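Local structure of uncharacterized protein (Bacteroides ovatus, 4IPB) at residues A[6-11]-A[22-27]; A[43-48]-A[54-59]; A[100-105]-A[111-116]. The protein is of unknown function but belongs to a family of putative beta-lactamase-inhibitor-like, PepSY-like proteins. One frame throughout, in Å; residues are numbered along the deposited sequence.

Interaction 1: A[6-11]-A[22-27]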
loop_
_atom_site.group_PDB
_atom_site.type_symbol
_atom_site.label_atom_id
_atom_site.label_comp_id
_atom_site.label_asym_id
_atom_site.label_seq_id
_atom_site.Cartn_x
_atom_site.Cartn_y
_atom_site.Cartn_z
ATOM N N GLY A 6 0.218 -2.122 23.959
ATOM C CA GLY A 6 1.531 -2.676 24.232
ATOM C C GLY A 6 1.837 -3.895 23.384
ATOM O O GLY A 6 2.985 -4.091 22.922
ATOM N N ASN A 7 0.836 -4.723 23.142
ATOM C CA ASN A 7 1.133 -5.941 22.370
ATOM C C ASN A 7 1.412 -5.658 20.903
ATOM O O ASN A 7 2.257 -6.327 20.273
ATOM C CB ASN A 7 0.074 -7.039 22.539
ATOM C CG ASN A 7 -1.322 -6.660 22.024
ATOM O OD1 ASN A 7 -1.669 -5.493 21.855
ATOM N ND2 ASN A 7 -2.145 -7.688 21.816
ATOM N N VAL A 8 0.756 -4.647 20.374
ATOM C CA VAL A 8 0.993 -4.179 19.032
ATOM C C VAL A 8 2.379 -3.531 18.868
ATOM O O VAL A 8 3.148 -3.870 17.951
ATOM C CB VAL A 8 -0.148 -3.211 18.633
ATOM C CG1 VAL A 8 0.194 -2.483 17.344
ATOM C CG2 VAL A 8 -1.467 -3.966 18.531
ATOM N N GLN A 9 2.718 -2.664 19.819
ATOM C CA GLN A 9 4.016 -2.016 19.878
ATOM C C GLN A 9 5.139 -3.041 19.967
ATOM O O GLN A 9 6.147 -2.913 19.276
ATOM C CB GLN A 9 4.092 -1.034 21.030
ATOM C CG GLN A 9 5.487 -0.470 21.264
ATOM C CD GLN A 9 6.078 0.251 20.066
ATOM O OE1 GLN A 9 5.370 0.769 19.218
ATOM N NE2 GLN A 9 7.409 0.292 19.999
ATOM N N SER A 10 4.932 -4.100 20.728
ATOM C CA SER A 10 5.943 -5.145 20.897
ATOM C C SER A 10 6.254 -5.829 19.568
ATOM O O SER A 10 7.437 -6.012 19.170
ATOM C CB SER A 10 5.433 -6.190 21.885
ATOM O OG SER A 10 6.388 -7.225 22.057
ATOM N N THR A 11 5.207 -6.176 18.839
ATOM C CA THR A 11 5.427 -6.837 17.540
ATOM C C THR A 11 6.074 -5.857 16.586
ATOM O O THR A 11 7.024 -6.199 15.850
ATOM C CB THR A 11 4.121 -7.324 16.936
ATOM O OG1 THR A 11 3.518 -8.221 17.867
ATOM C CG2 THR A 11 4.425 -8.050 15.654
ATOM N N VAL A 22 7.256 7.431 14.367
ATOM C CA VAL A 22 6.121 6.591 13.955
ATOM C C VAL A 22 4.833 7.257 14.417
ATOM O O VAL A 22 4.711 7.648 15.613
ATOM C CB VAL A 22 6.201 5.210 14.602
ATOM C CG1 VAL A 22 5.067 4.291 14.160
ATOM C CG2 VAL A 22 7.537 4.603 14.287
ATOM N N ALA A 23 3.887 7.355 13.493
ATOM C CA ALA A 23 2.560 7.924 13.749
ATOM C C ALA A 23 1.562 6.787 13.729
ATOM O O ALA A 23 1.435 6.117 12.682
ATOM C CB ALA A 23 2.192 8.911 12.651
ATOM N N TRP A 24 0.873 6.561 14.852
ATOM C CA TRP A 24 -0.097 5.462 14.975
ATOM C C TRP A 24 -1.559 5.977 14.886
ATOM O O TRP A 24 -1.907 7.015 15.404
ATOM C CB TRP A 24 0.070 4.752 16.304
ATOM C CG TRP A 24 1.286 3.944 16.445
ATOM C CD1 TRP A 24 2.466 4.333 16.976
ATOM C CD2 TRP A 24 1.410 2.565 16.123
ATOM N NE1 TRP A 24 3.343 3.264 16.983
ATOM C CE2 TRP A 24 2.714 2.169 16.451
ATOM C CE3 TRP A 24 0.524 1.605 15.565
ATOM C CZ2 TRP A 24 3.143 0.832 16.312
ATOM C CZ3 TRP A 24 0.978 0.299 15.385
ATOM C CH2 TRP A 24 2.269 -0.050 15.742
ATOM N N SER A 25 -2.402 5.171 14.258
ATOM C CA SER A 25 -3.849 5.390 14.168
ATOM C C SER A 25 -4.544 4.047 14.135
ATOM O O SER A 25 -3.867 3.011 14.119
ATOM C CB SER A 25 -4.172 6.146 12.867
ATOM O OG SER A 25 -3.757 5.358 11.719
ATOM N N GLN A 26 -5.882 4.052 14.130
ATOM C CA GLN A 26 -6.616 2.801 13.917
ATOM C C GLN A 26 -7.812 3.004 13.015
ATOM O O GLN A 26 -8.326 4.117 12.875
ATOM C CB GLN A 26 -7.027 2.158 15.266
ATOM C CG GLN A 26 -8.053 2.882 16.097
ATOM C CD GLN A 26 -8.453 2.064 17.352
ATOM O OE1 GLN A 26 -9.381 1.227 17.318
ATOM N NE2 GLN A 26 -7.778 2.308 18.433
ATOM N N ASP A 27 -8.240 1.907 12.364
ATOM C CA ASP A 27 -9.353 1.914 11.397
ATOM C C ASP A 27 -9.925 0.524 11.354
ATOM O O ASP A 27 -9.168 -0.433 11.162
ATOM C CB ASP A 27 -8.823 2.310 10.020
ATOM C CG ASP A 27 -9.921 2.616 8.976
ATOM O OD1 ASP A 27 -11.076 2.866 9.354
ATOM O OD2 ASP A 27 -9.578 2.612 7.776
HETATM O O HOH W 1 6.136 2.876 17.733
#

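Interaction 2: A[43-48]-A[54-59]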
loop_
_atom_site.group_PDB
_atom_site.type_symbol
_atom_site.label_atom_id
_atom_site.label_comp_id
_atom_site.label_asym_id
_atom_site.label_seq_id
_atom_site.Cartn_x
_atom_site.Cartn_y
_atom_site.Cartn_z
ATOM N N ASN A 43 3.242 1.939 5.749
ATOM C CA ASN A 43 2.095 1.817 6.665
ATOM C C ASN A 43 1.982 0.354 6.985
ATOM O O ASN A 43 1.756 -0.497 6.095
ATOM C CB ASN A 43 0.829 2.359 6.011
ATOM C CG ASN A 43 0.859 3.839 5.896
ATOM O OD1 ASN A 43 0.572 4.548 6.879
ATOM N ND2 ASN A 43 1.198 4.342 4.726
ATOM N N VAL A 44 2.155 0.054 8.273
ATOM C CA VAL A 44 2.199 -1.333 8.714
ATOM C C VAL A 44 1.042 -1.533 9.682
ATOM O O VAL A 44 0.939 -0.815 10.687
ATOM C CB VAL A 44 3.553 -1.682 9.399
ATOM C CG1 VAL A 44 3.606 -3.163 9.853
ATOM C CG2 VAL A 44 4.742 -1.347 8.485
ATOM N N TRP A 45 0.225 -2.536 9.396
ATOM C CA TRP A 45 -1.031 -2.757 10.092
ATOM C C TRP A 45 -1.026 -4.021 10.954
ATOM O O TRP A 45 -0.419 -5.028 10.581
ATOM C CB TRP A 45 -2.166 -2.856 9.072
ATOM C CG TRP A 45 -2.426 -1.610 8.347
ATOM C CD1 TRP A 45 -1.803 -1.113 7.199
ATOM C CD2 TRP A 45 -3.520 -0.712 8.610
ATOM N NE1 TRP A 45 -2.382 0.087 6.852
ATOM C CE2 TRP A 45 -3.449 0.331 7.673
ATOM C CE3 TRP A 45 -4.475 -0.629 9.643
ATOM C CZ2 TRP A 45 -4.323 1.404 7.705
ATOM C CZ3 TRP A 45 -5.360 0.379 9.646
ATOM C CH2 TRP A 45 -5.302 1.402 8.675
ATOM N N PHE A 46 -1.707 -3.948 12.096
ATOM C CA PHE A 46 -1.785 -5.052 13.066
ATOM C C PHE A 46 -3.200 -5.226 13.571
ATOM O O PHE A 46 -3.982 -4.268 13.554
ATOM C CB PHE A 46 -0.926 -4.729 14.327
ATOM C CG PHE A 46 0.517 -4.471 14.011
ATOM C CD1 PHE A 46 0.959 -3.267 13.543
ATOM C CD2 PHE A 46 1.422 -5.512 14.099
ATOM C CE1 PHE A 46 2.314 -3.087 13.187
ATOM C CE2 PHE A 46 2.768 -5.329 13.781
ATOM C CZ PHE A 46 3.206 -4.119 13.301
ATOM N N ASN A 47 -3.525 -6.441 14.005
ATOM C CA ASN A 47 -4.790 -6.698 14.670
ATOM C C ASN A 47 -4.632 -6.564 16.197
ATOM O O ASN A 47 -3.533 -6.289 16.719
ATOM C CB ASN A 47 -5.384 -8.038 14.234
ATOM C CG ASN A 47 -4.634 -9.227 14.785
ATOM O OD1 ASN A 47 -3.858 -9.127 15.752
ATOM N ND2 ASN A 47 -4.818 -10.360 14.128
ATOM N N VAL A 48 -5.764 -6.665 16.907
ATOM C CA VAL A 48 -5.794 -6.490 18.345
ATOM C C VAL A 48 -4.997 -7.541 19.130
ATOM O O VAL A 48 -4.680 -7.291 20.304
ATOM C CB VAL A 48 -7.257 -6.420 18.807
ATOM C CG1 VAL A 48 -7.883 -7.795 18.726
ATOM C CG2 VAL A 48 -7.384 -5.813 20.200
HETATM N N MSE A 54 -0.742 -6.582 7.415
HETATM C CA MSE A 54 -0.287 -6.085 6.061
HETATM C C MSE A 54 0.709 -4.972 6.200
HETATM O O MSE A 54 0.657 -4.168 7.163
HETATM C CB MSE A 54 -1.440 -5.713 5.119
HETATM C CG MSE A 54 -2.271 -4.589 5.599
HETATM SE SE MSE A 54 -3.673 -4.142 4.256
HETATM C CE MSE A 54 -4.328 -2.611 5.091
ATOM N N THR A 55 1.559 -4.837 5.164
ATOM C CA THR A 55 2.419 -3.719 5.052
ATOM C C THR A 55 2.258 -3.134 3.656
ATOM O O THR A 55 2.280 -3.873 2.659
ATOM C CB THR A 55 3.875 -4.168 5.236
ATOM O OG1 THR A 55 4.073 -4.580 6.596
ATOM C CG2 THR A 55 4.841 -3.026 4.911
ATOM N N LEU A 56 2.151 -1.824 3.617
ATOM C CA LEU A 56 2.060 -1.066 2.370
ATOM C C LEU A 56 3.271 -0.162 2.264
ATOM O O LEU A 56 3.542 0.674 3.166
ATOM C CB LEU A 56 0.785 -0.280 2.292
ATOM C CG LEU A 56 -0.469 -1.114 2.276
ATOM C CD1 LEU A 56 -0.996 -1.453 3.654
ATOM C CD2 LEU A 56 -1.562 -0.437 1.482
ATOM N N THR A 57 4.035 -0.313 1.170
ATOM C CA THR A 57 5.239 0.456 0.967
ATOM C C THR A 57 5.048 1.340 -0.271
ATOM O O THR A 57 4.665 0.855 -1.330
ATOM C CB THR A 57 6.476 -0.419 0.714
ATOM O OG1 THR A 57 6.668 -1.341 1.821
ATOM C CG2 THR A 57 7.739 0.393 0.562
ATOM N N ASP A 58 5.299 2.628 -0.103
ATOM C CA ASP A 58 5.139 3.569 -1.188
ATOM C C ASP A 58 6.391 3.575 -2.055
ATOM O O ASP A 58 7.421 4.157 -1.680
ATOM C CB ASP A 58 4.982 4.975 -0.616
ATOM C CG ASP A 58 3.726 5.139 0.269
ATOM O OD1 ASP A 58 2.758 4.403 0.109
ATOM O OD2 ASP A 58 3.717 6.065 1.115
ATOM N N LEU A 59 6.279 2.953 -3.213
ATOM C CA LEU A 59 7.369 2.861 -4.176
ATOM C C LEU A 59 7.448 4.059 -5.124
ATOM O O LEU A 59 8.490 4.273 -5.715
ATOM C CB LEU A 59 7.227 1.574 -4.987
ATOM C CG LEU A 59 7.252 0.236 -4.236
ATOM C CD1 LEU A 59 7.099 -0.944 -5.184
ATOM C CD2 LEU A 59 8.522 0.099 -3.451
HETATM O O HOH W 2 2.197 3.136 2.382
#

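Interaction 3: A[100-105]-A[111-116]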
loop_
_atom_site.group_PDB
_atom_site.type_symbol
_atom_site.label_atom_id
_atom_site.label_comp_id
_atom_site.label_asym_id
_atom_site.label_seq_id
_atom_site.Cartn_x
_atom_site.Cartn_y
_atom_site.Cartn_z
ATOM N N ILE A 100 -1.136 0.540 -8.576
ATOM C CA ILE A 100 -0.644 1.712 -9.312
ATOM C C ILE A 100 -1.792 2.678 -9.446
ATOM O O ILE A 100 -2.836 2.316 -9.985
ATOM C CB ILE A 100 -0.094 1.344 -10.696
ATOM C CG1 ILE A 100 0.928 0.202 -10.564
ATOM C CG2 ILE A 100 0.475 2.586 -11.373
ATOM C CD1 ILE A 100 1.483 -0.287 -11.896
ATOM N N LYS A 101 -1.609 3.909 -8.932
ATOM C CA LYS A 101 -2.612 4.946 -9.065
ATOM C C LYS A 101 -2.264 5.810 -10.260
ATOM O O LYS A 101 -1.161 6.368 -10.349
ATOM C CB LYS A 101 -2.705 5.804 -7.809
ATOM C CG LYS A 101 -3.868 6.762 -7.830
ATOM C CD LYS A 101 -3.909 7.569 -6.565
ATOM C CE LYS A 101 -5.065 8.534 -6.594
ATOM N NZ LYS A 101 -4.934 9.582 -5.552
ATOM N N VAL A 102 -3.206 5.895 -11.201
ATOM C CA VAL A 102 -2.982 6.645 -12.422
ATOM C C VAL A 102 -4.029 7.712 -12.644
ATOM O O VAL A 102 -5.172 7.643 -12.113
ATOM C CB VAL A 102 -2.971 5.729 -13.649
ATOM C CG1 VAL A 102 -1.812 4.765 -13.543
ATOM C CG2 VAL A 102 -4.267 4.958 -13.798
ATOM N N GLY A 103 -3.614 8.735 -13.388
ATOM C CA GLY A 103 -4.472 9.848 -13.782
ATOM C C GLY A 103 -4.031 10.323 -15.184
ATOM O O GLY A 103 -3.196 9.743 -15.853
ATOM N N GLN A 104 -4.624 11.382 -15.669
ATOM C CA GLN A 104 -4.222 11.924 -16.986
ATOM C C GLN A 104 -3.890 13.349 -16.744
ATOM O O GLN A 104 -4.471 13.945 -15.854
ATOM C CB GLN A 104 -5.351 11.787 -17.999
ATOM C CG GLN A 104 -5.382 10.402 -18.610
ATOM C CD GLN A 104 -6.503 10.218 -19.607
ATOM O OE1 GLN A 104 -7.632 10.661 -19.378
ATOM N NE2 GLN A 104 -6.212 9.536 -20.713
ATOM N N ASP A 105 -2.898 13.886 -17.458
ATOM C CA ASP A 105 -2.643 15.299 -17.386
ATOM C C ASP A 105 -3.947 15.965 -17.826
ATOM O O ASP A 105 -4.626 15.488 -18.757
ATOM C CB ASP A 105 -1.513 15.751 -18.332
ATOM C CG ASP A 105 -0.136 15.515 -17.777
ATOM O OD1 ASP A 105 0.025 15.230 -16.559
ATOM O OD2 ASP A 105 0.809 15.623 -18.587
ATOM N N TYR A 111 -7.642 6.288 -11.317
ATOM C CA TYR A 111 -7.923 4.882 -11.075
ATOM C C TYR A 111 -6.802 4.222 -10.282
ATOM O O TYR A 111 -5.649 4.599 -10.449
ATOM C CB TYR A 111 -8.051 4.085 -12.378
ATOM C CG TYR A 111 -9.173 4.544 -13.270
ATOM C CD1 TYR A 111 -10.504 4.294 -12.910
ATOM C CD2 TYR A 111 -8.918 5.103 -14.500
ATOM C CE1 TYR A 111 -11.541 4.737 -13.717
ATOM C CE2 TYR A 111 -9.953 5.509 -15.327
ATOM C CZ TYR A 111 -11.246 5.339 -14.913
ATOM O OH TYR A 111 -12.212 5.777 -15.793
ATOM N N GLN A 112 -7.173 3.302 -9.410
ATOM C CA GLN A 112 -6.225 2.340 -8.843
ATOM C C GLN A 112 -6.251 1.075 -9.675
ATOM O O GLN A 112 -7.338 0.545 -9.963
ATOM C CB GLN A 112 -6.561 1.916 -7.413
ATOM C CG GLN A 112 -6.248 2.960 -6.375
ATOM C CD GLN A 112 -6.701 2.502 -5.007
ATOM O OE1 GLN A 112 -7.804 2.023 -4.860
ATOM N NE2 GLN A 112 -5.835 2.635 -3.991
ATOM N N LEU A 113 -5.054 0.626 -10.037
ATOM C CA LEU A 113 -4.846 -0.579 -10.822
ATOM C C LEU A 113 -4.218 -1.579 -9.885
ATOM O O LEU A 113 -3.222 -1.283 -9.276
ATOM C CB LEU A 113 -3.895 -0.288 -12.002
ATOM C CG LEU A 113 -4.118 0.941 -12.844
ATOM C CD1 LEU A 113 -3.059 1.057 -13.926
ATOM C CD2 LEU A 113 -5.517 0.937 -13.365
ATOM N N PHE A 114 -4.820 -2.762 -9.735
ATOM C CA PHE A 114 -4.352 -3.844 -8.835
ATOM C C PHE A 114 -3.718 -4.974 -9.647
ATOM O O PHE A 114 -4.445 -5.741 -10.348
ATOM C CB PHE A 114 -5.532 -4.377 -8.047
ATOM C CG PHE A 114 -6.165 -3.341 -7.111
ATOM C CD1 PHE A 114 -7.016 -2.391 -7.601
ATOM C CD2 PHE A 114 -5.986 -3.440 -5.734
ATOM C CE1 PHE A 114 -7.620 -1.464 -6.748
ATOM C CE2 PHE A 114 -6.597 -2.549 -4.882
ATOM C CZ PHE A 114 -7.403 -1.524 -5.396
ATOM N N TYR A 115 -2.390 -5.055 -9.570
ATOM C CA TYR A 115 -1.614 -6.025 -10.295
ATOM C C TYR A 115 -1.083 -7.127 -9.363
ATOM O O TYR A 115 -0.650 -6.845 -8.244
ATOM C CB TYR A 115 -0.369 -5.380 -10.970
ATOM C CG TYR A 115 -0.689 -4.612 -12.221
ATOM C CD1 TYR A 115 -0.707 -5.252 -13.426
ATOM C CD2 TYR A 115 -0.933 -3.231 -12.187
ATOM C CE1 TYR A 115 -1.003 -4.571 -14.601
ATOM C CE2 TYR A 115 -1.241 -2.535 -13.359
ATOM C CZ TYR A 115 -1.258 -3.209 -14.543
ATOM O OH TYR A 115 -1.563 -2.567 -15.725
ATOM N N THR A 116 -1.012 -8.319 -9.905
ATOM C CA THR A 116 -0.315 -9.401 -9.231
ATOM C C THR A 116 1.164 -9.265 -9.541
ATOM O O THR A 116 1.578 -8.627 -10.546
ATOM C CB THR A 116 -0.792 -10.810 -9.680
ATOM O OG1 THR A 116 -0.312 -11.096 -10.993
ATOM C CG2 THR A 116 -2.332 -10.949 -9.643
#

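Interaction 1: A[6-11]-A[22-27]
V8 turns CG1 anti to its own backbone N (chi1 169°), and W24 reaches out from the strand with the benzo end of its indole leading, so that the methyl and the ring meet. V8 CG1 lies 3.5 Å from W24 CZ3 and is almost as near to CH2. The valine and the indole pass in opposite senses. The methyl comes at the ring obliquely, neither squarely over the face nor at the rim.

Q9 meets the same ring further along. Its chain is bent at chi2 (58°), which brings the amide back towards the strand although the side chain sets out in another direction. Q9 OE1 sits 3.7 Å from W24 CZ2, also obliquely. The amide plane and the ring plane stand 74° apart. This is packing and not a direct polar bond.

The contact lays helix 6-15 against strand 23-27, an outermost strand of the eight-stranded antiparallel sheet. W24 is the strand residue that reaches the helix, and the backbones stay well apart, with 9.8 Å between the CA atoms of Q9 and W24. F12 of the same helix meets the indole edge-to-face, and P4 also touches it.

A water completes the polar side. It donates to Q9 OE1 at 2.7 Å. The same water lies in the plane of the indole at its edge and gives the N-H of this buried ring its acceptor, 2.9 Å from W24 NE1.

Interaction 2: A[43-48]-A[54-59]
N43 to W45 and M54 to L56 pair antiparallel, with the axes of the segments 43-46 and 54-58 4.8 Å apart at closest approach and 172° between their directions. N43 and L56 form a hydrogen-bonded pair with both backbone bonds made; L56 N to N43 O is 2.8 Å. V44 and T55 follow as a non-hydrogen-bonded pair, and W45 with M54 as the next hydrogen-bonded pair, with W45 N donating to M54 O at 2.8 Å, almost in line with its C=O.

W45 and M54, a selenomethionine, extend together from one face of the sheet. M54 CG sits between its backbone N and carbonyl carbon (chi1 63°), and the chain is extended beyond it. This carries CE over one face of the indole, 3.7 Å from the centroid of the five-membered ring. The methyl makes a CH-pi contact, and SE adds a more oblique Met-aromatic one. L56 CD1 approaches the same ring obliquely, 3.7 Å from W45 CD1.

On the other face, V44 CG1 packs against T55 OG1. That hydroxyl has its polar partners in W52 NE1 and a bound glycerol, probably from the crystallisation liquor.

A water near the end of strand 52-58 accepts from N43 ND2 and donates to L56 O and to D58 OD1, the last at 2.7 Å. N43 OD1 turns instead to N34 ND2, so both ends of the amide are held.

These pairs belong to the beta hairpin of strands 40-46 and 52-58, third and fourth in the eight-stranded antiparallel sheet, in a putatively PepSY-like region.

Interaction 3: A[100-105]-A[111-116]
I100 O accepts the backbone N-H of L113 at 2.8 Å, with the donor tilted 26° from the carbonyl plane. The CA of Q112 adds a weaker CA-H...O contact to the same oxygen. The return bond, I100 N to L113 O, completes this antiparallel hydrogen-bonded pair.

V102 and Y111 form a second such pair. V102 N to Y111 O is 2.9 Å and fairly straight. Y111 N bonds back to V102 O. K101 and Q112 make the non-hydrogen-bonded pair between them, and K101 CA lies 3.4 Å from Y111 O. The segments of strands 97-104 and 107-115 run at 146° to each other, so this hairpin is clearly twisted.

The face that carries I100, V102, Y111 and L113 is mainly apolar. V102 places CG1 anti to its carbonyl carbon (chi1 -63°), and that methyl meets L113 CD1 at 3.9 Å. The two side chains lie roughly perpendicular. V102 CG2 packs against Y111 CB, at the root of the tyrosine; its ring leads away and meets W81. At the other end, the long branch of I100 puts CD1 3.8 Å from Y115 CD2 and equally near CE2, an oblique approach to the ring. F73 of helix 67-75 packs on I100, V102, L113 and Y115.

K101 and Q112 point to the opposite face. The extended chain of K101 carries its amine away from strand 107-115. Q112 is buried, but R125 NH2 bonds to its OE1 and its NE2 bonds to I133 O.

Four backbone bonds thus set the register, and the apolar groups of one face form a surface on which F73 of helix 67-75 packs.

The three contacts come in series along the chain and all reach the same eight-stranded antiparallel sheet. Interaction 1 brings helix 6-15 to the edge strand 23-27. Interactions 2 and 3 each join the two strands of a hairpin. Interactions 1 and 2 are neighbours, their centres 11 Å apart. N7 ND2 probably bonds to V48 O at 3.0 Å, and T11 packs on F46, so the helix also leans on the hairpin of strands 40-46 and 52-58. Interaction 3 lies about 20 Å from interaction 2 and 29 Å from interaction 1, between centres, and touches neither. Helix 6-15 packs on strands 23-27 and 40-46, and helix 67-75 on strands 97-104 and 107-115, later in the sheet order.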